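Local coordinates for DUF3822 family protein (Bacteroides thetaiotaomicron VPI-5482, PDB 3HRG), which is of unknown function but has an actin-like ATPase fold, which leaves nucleotide binding possible but unproven, at residues 209-214 against 233-238; 216-221 against 237-242. All coordinates share one frame; numbering follows the deposited sequence.

Interaction 1. Residues 209-214 against 233-238; sequences FNQERD and KKFILQ
Q211 meets the turn after helix 225-235 twice, once by side chain and once by backbone. Its chain runs extended beyond CG (chi2 -179°) and brings the amide to F235, where Q211 NE2 gives a 2.7 Å hydrogen bond to F235 O, lying on a lone pair in the carbonyl plane. Two residues on, L237 N donates to Q211 O at 3.1 Å. Q238, bent at chi2 (-55°), returns the grip: Q238 NE2 reaches E212 O at 3.1 Å, nearly along the C=O axis, while Q238 CB lies 3.7 Å from D214 O. An alanine in place of Q238 would probably leave E212 O without this donor and open a gap where CG and the amide lay against it. Between the backbones a water donates to Q211 O and D214 O and accepts from Q238 N. Behind this shell, N210 OD1 accepts from both E212 N and R213 N, which arrive from opposite faces of its plane. D214 OD2 takes N210 N at 2.7 Å. N210 thus heads an Asx turn (to E212 N), extended to R213 N as an Asx motif, where the loop before strand 215-220 meets the exit of helix 225-235 in a beta-alpha-beta unit.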
# COMPACT_ATOMS: atom_id res chain seq x y z
N PHE A 209 6.57 -16.70 15.25
CA PHE A 209 7.54 -15.66 15.58
C PHE A 209 7.94 -15.79 17.05
O PHE A 209 7.14 -16.23 17.90
CB PHE A 209 6.99 -14.27 15.27
CG PHE A 209 7.28 -13.75 13.88
CD1 PHE A 209 7.25 -14.58 12.77
CD2 PHE A 209 7.42 -12.38 13.69
CE1 PHE A 209 7.50 -14.05 11.48
CE2 PHE A 209 7.66 -11.84 12.43
CZ PHE A 209 7.66 -12.67 11.31
N ASN A 210 9.19 -15.46 17.33
CA ASN A 210 9.77 -15.54 18.67
C ASN A 210 9.43 -14.25 19.42
O ASN A 210 9.82 -13.15 19.00
CB ASN A 210 11.27 -15.76 18.54
CG ASN A 210 11.93 -16.00 19.85
OD1 ASN A 210 11.99 -15.11 20.70
ND2 ASN A 210 12.47 -17.19 20.03
N GLN A 211 8.72 -14.39 20.53
CA GLN A 211 8.29 -13.22 21.32
C GLN A 211 9.44 -12.32 21.84
O GLN A 211 9.23 -11.14 22.00
CB GLN A 211 7.38 -13.63 22.47
CG GLN A 211 6.05 -14.21 22.03
CD GLN A 211 5.20 -14.57 23.22
OE1 GLN A 211 5.02 -15.75 23.54
NE2 GLN A 211 4.76 -13.56 23.94
N GLU A 212 10.62 -12.90 22.05
CA GLU A 212 11.83 -12.16 22.50
C GLU A 212 12.72 -11.57 21.40
O GLU A 212 13.18 -10.45 21.53
CB GLU A 212 12.72 -13.11 23.38
CG GLU A 212 14.23 -12.68 23.61
CD GLU A 212 14.42 -11.34 24.37
OE1 GLU A 212 13.73 -11.06 25.38
OE2 GLU A 212 15.30 -10.56 23.96
N ARG A 213 13.00 -12.37 20.37
CA ARG A 213 13.92 -12.02 19.26
C ARG A 213 13.29 -11.22 18.12
O ARG A 213 13.85 -10.21 17.67
CB ARG A 213 14.48 -13.31 18.64
CG ARG A 213 15.44 -13.19 17.41
CD ARG A 213 15.60 -14.58 16.75
NE ARG A 213 14.37 -14.96 15.99
CZ ARG A 213 13.98 -16.21 15.71
NH1 ARG A 213 14.67 -17.26 16.16
NH2 ARG A 213 12.86 -16.43 15.02
N ASP A 214 12.12 -11.66 17.65
CA ASP A 214 11.49 -11.05 16.46
C ASP A 214 10.87 -9.67 16.70
O ASP A 214 10.54 -9.33 17.82
CB ASP A 214 10.61 -12.09 15.77
CG ASP A 214 11.40 -13.33 15.40
OD1 ASP A 214 12.59 -13.23 15.08
OD2 ASP A 214 10.84 -14.44 15.40
N LYS A 233 2.89 -4.80 23.83
CA LYS A 233 4.14 -4.97 24.60
C LYS A 233 4.09 -6.11 25.62
O LYS A 233 5.12 -6.58 26.08
CB LYS A 233 4.56 -3.68 25.32
CG LYS A 233 5.26 -2.63 24.45
CD LYS A 233 5.83 -1.52 25.35
CE LYS A 233 6.72 -0.52 24.61
NZ LYS A 233 5.98 0.29 23.59
N LYS A 234 2.88 -6.55 25.99
CA LYS A 234 2.77 -7.66 26.93
C LYS A 234 3.26 -8.96 26.28
O LYS A 234 3.74 -9.85 26.95
CB LYS A 234 1.31 -7.89 27.33
CG LYS A 234 0.64 -6.74 28.06
CD LYS A 234 -0.76 -7.14 28.50
CE LYS A 234 -1.39 -6.00 29.33
NZ LYS A 234 -2.75 -6.37 29.82
N PHE A 235 3.13 -9.05 24.96
CA PHE A 235 3.45 -10.24 24.20
C PHE A 235 4.67 -10.12 23.29
O PHE A 235 5.42 -11.08 23.12
CB PHE A 235 2.22 -10.58 23.34
CG PHE A 235 1.02 -10.97 24.14
CD1 PHE A 235 0.89 -12.27 24.61
CD2 PHE A 235 0.02 -10.05 24.42
CE1 PHE A 235 -0.20 -12.63 25.37
CE2 PHE A 235 -1.09 -10.42 25.21
CZ PHE A 235 -1.19 -11.69 25.66
N ILE A 236 4.87 -8.94 22.70
CA ILE A 236 5.96 -8.71 21.76
C ILE A 236 6.93 -7.78 22.44
O ILE A 236 6.64 -6.58 22.65
CB ILE A 236 5.46 -8.15 20.46
CG1 ILE A 236 4.40 -9.10 19.85
CG2 ILE A 236 6.66 -7.92 19.50
CD1 ILE A 236 3.59 -8.47 18.75
N LEU A 237 8.09 -8.31 22.76
CA LEU A 237 9.07 -7.53 23.50
C LEU A 237 9.80 -6.47 22.65
O LEU A 237 10.34 -5.54 23.23
CB LEU A 237 10.02 -8.46 24.25
CG LEU A 237 9.31 -9.44 25.22
CD1 LEU A 237 10.31 -10.32 26.01
CD2 LEU A 237 8.37 -8.71 26.18
N GLN A 238 9.82 -6.61 21.33
CA GLN A 238 10.51 -5.65 20.44
C GLN A 238 9.46 -5.03 19.50
O GLN A 238 9.14 -5.61 18.45
CB GLN A 238 11.63 -6.34 19.61
CG GLN A 238 12.59 -7.31 20.40
CD GLN A 238 13.26 -6.72 21.60
OE1 GLN A 238 13.56 -5.52 21.62
NE2 GLN A 238 13.57 -7.57 22.60
O HOH W 1 9.75 -9.19 20.34

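Interaction 2. Residues 216-221 against 237-242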
# COMPACT_ATOMS: atom_id res chain seq x y z
N LEU A 216 8.21 -6.26 15.68
CA LEU A 216 7.01 -5.69 15.11
C LEU A 216 7.29 -4.21 14.88
O LEU A 216 7.69 -3.48 15.82
CB LEU A 216 5.79 -5.84 16.04
CG LEU A 216 4.55 -5.06 15.63
CD1 LEU A 216 4.11 -5.45 14.19
CD2 LEU A 216 3.41 -5.25 16.66
N HIS A 217 7.08 -3.77 13.64
CA HIS A 217 7.26 -2.38 13.21
C HIS A 217 5.90 -1.85 12.71
O HIS A 217 5.28 -2.42 11.82
CB HIS A 217 8.34 -2.29 12.14
CG HIS A 217 9.70 -2.70 12.61
ND1 HIS A 217 10.69 -1.79 12.88
CD2 HIS A 217 10.23 -3.92 12.88
CE1 HIS A 217 11.78 -2.42 13.29
NE2 HIS A 217 11.53 -3.72 13.31
N LEU A 218 5.44 -0.77 13.31
CA LEU A 218 4.13 -0.19 13.00
C LEU A 218 4.22 1.15 12.30
O LEU A 218 5.10 1.97 12.60
CB LEU A 218 3.36 0.01 14.31
CG LEU A 218 3.02 -1.22 15.14
CD1 LEU A 218 2.56 -0.83 16.53
CD2 LEU A 218 1.97 -2.03 14.42
N THR A 219 3.33 1.37 11.34
CA THR A 219 3.25 2.63 10.66
C THR A 219 1.79 2.91 10.27
O THR A 219 0.97 1.99 10.28
CB THR A 219 4.19 2.69 9.43
OG1 THR A 219 4.22 4.05 8.96
CG2 THR A 219 3.76 1.76 8.34
N GLY A 220 1.47 4.17 9.96
CA GLY A 220 0.12 4.55 9.53
C GLY A 220 -0.77 5.31 10.51
O GLY A 220 -0.32 6.16 11.27
N THR A 221 -2.07 5.01 10.46
CA THR A 221 -3.07 5.70 11.27
C THR A 221 -3.15 5.08 12.67
O THR A 221 -4.04 4.27 12.96
CB THR A 221 -4.42 5.64 10.56
OG1 THR A 221 -4.85 4.29 10.48
CG2 THR A 221 -4.33 6.21 9.13
N LEU A 237 8.09 -8.31 22.76
CA LEU A 237 9.07 -7.53 23.50
C LEU A 237 9.80 -6.47 22.65
O LEU A 237 10.34 -5.54 23.23
CB LEU A 237 10.02 -8.46 24.25
CG LEU A 237 9.31 -9.44 25.22
CD1 LEU A 237 10.31 -10.32 26.01
CD2 LEU A 237 8.37 -8.71 26.18
N GLN A 238 9.82 -6.61 21.33
CA GLN A 238 10.51 -5.65 20.44
C GLN A 238 9.46 -5.03 19.50
O GLN A 238 9.14 -5.61 18.45
CB GLN A 238 11.63 -6.34 19.61
CG GLN A 238 12.59 -7.31 20.40
CD GLN A 238 13.26 -6.72 21.60
OE1 GLN A 238 13.56 -5.52 21.62
NE2 GLN A 238 13.57 -7.57 22.60
N VAL A 239 8.86 -3.92 19.94
CA VAL A 239 7.83 -3.22 19.15
C VAL A 239 8.31 -1.79 18.87
O VAL A 239 8.76 -1.10 19.78
CB VAL A 239 6.46 -3.13 19.87
CG1 VAL A 239 5.42 -2.49 18.93
CG2 VAL A 239 5.97 -4.49 20.30
N PHE A 240 8.22 -1.37 17.62
CA PHE A 240 8.67 -0.02 17.21
C PHE A 240 7.66 0.72 16.35
O PHE A 240 6.84 0.09 15.68
CB PHE A 240 9.95 -0.12 16.38
CG PHE A 240 11.03 -0.89 17.05
CD1 PHE A 240 11.91 -0.26 17.90
CD2 PHE A 240 11.17 -2.25 16.81
CE1 PHE A 240 12.92 -0.98 18.55
CE2 PHE A 240 12.19 -2.98 17.44
CZ PHE A 240 13.06 -2.35 18.31
N ILE A 241 7.69 2.06 16.43
CA ILE A 241 6.88 2.93 15.60
C ILE A 241 7.86 3.40 14.56
O ILE A 241 8.86 4.05 14.90
CB ILE A 241 6.31 4.14 16.33
CG1 ILE A 241 5.46 3.71 17.52
CG2 ILE A 241 5.48 5.03 15.33
CD1 ILE A 241 4.32 2.92 17.14
N MSE A 242 7.59 3.07 13.31
CA MSE A 242 8.47 3.42 12.23
C MSE A 242 8.56 4.91 11.97
O MSE A 242 7.64 5.67 12.26
CB MSE A 242 8.01 2.80 10.92
CG MSE A 242 7.93 1.33 10.89
SE MSE A 242 7.56 0.79 9.08
CE MSE A 242 9.33 1.04 8.30
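H217 and F240 stand side by side on one face of a parallel strand pair, their rings turned 25° from each other but slid apart, with centroids 5.0 Å apart. The overlap is therefore slight: F240 CD2 sits over one face of the imidazole, offset toward its rim, and comes within 3.6 Å of H217 CE1. Beside this pair, M242, a selenomethionine, folds back over the neighbouring strand. Its CG packs against H217 CB, and the extended chi2 (-173°) carries SE to 3.9 Å from T219 CB; CG and SE fill the hollow between H217 and T219. The other face is aliphatic. V239 CG1 nestles between two leucine branches, 4.1 Å from both L216 CD2 and L218 CD1, and I241 CD1 meets L218 at CB and CD1. M229 and L232 of helix 225-235 close over this side, joined by W204 of helix 193-206 at L216. Four backbone hydrogen bonds fix the register: L216 N to Q238 O, F240 N to L216 O, L218 N to F240 O and M242 N to L218 O, the last 2.8 Å long. CA-H...O contacts, such as V239 CA to L216 O at 3.3 Å, fill in between them. The H217 ring also meets Y164. The chemistry thus divides by layer: backbone groups of L216, L218 and F240, with Q238 O and M242 N, are spent on strand pairing, the helix-covered face is purely apolar across the pair, and the sheet face bearing H217 combines van der Waals packing with a carboxylate, E215 OE1, bonded to H217 NE2, which would probably favour a protonated ring.

Overall arrangement
The two contacts follow one another along the chain, their centres about 12 Å apart, and share L237 and Q238. Q238 belongs to both: its side chain serves interaction 1, whereas its carbonyl opens the strand ladder of interaction 2. A second join is apolar, I236 CD1 lying 3.8 Å from L216 CD2, so the turn leaving helix 225-235 packs directly on the first residue of the 216-221 segment. Interaction 1 holds the end of the connection that leads into edge strand 239-241 of the five-stranded mixed sheet, and interaction 2 pairs the two strands that it joins. Interaction 1 lies farther out, about 25 Å from the chain's centre against about 16 Å for interaction 2, and neither contact includes a bound ligand.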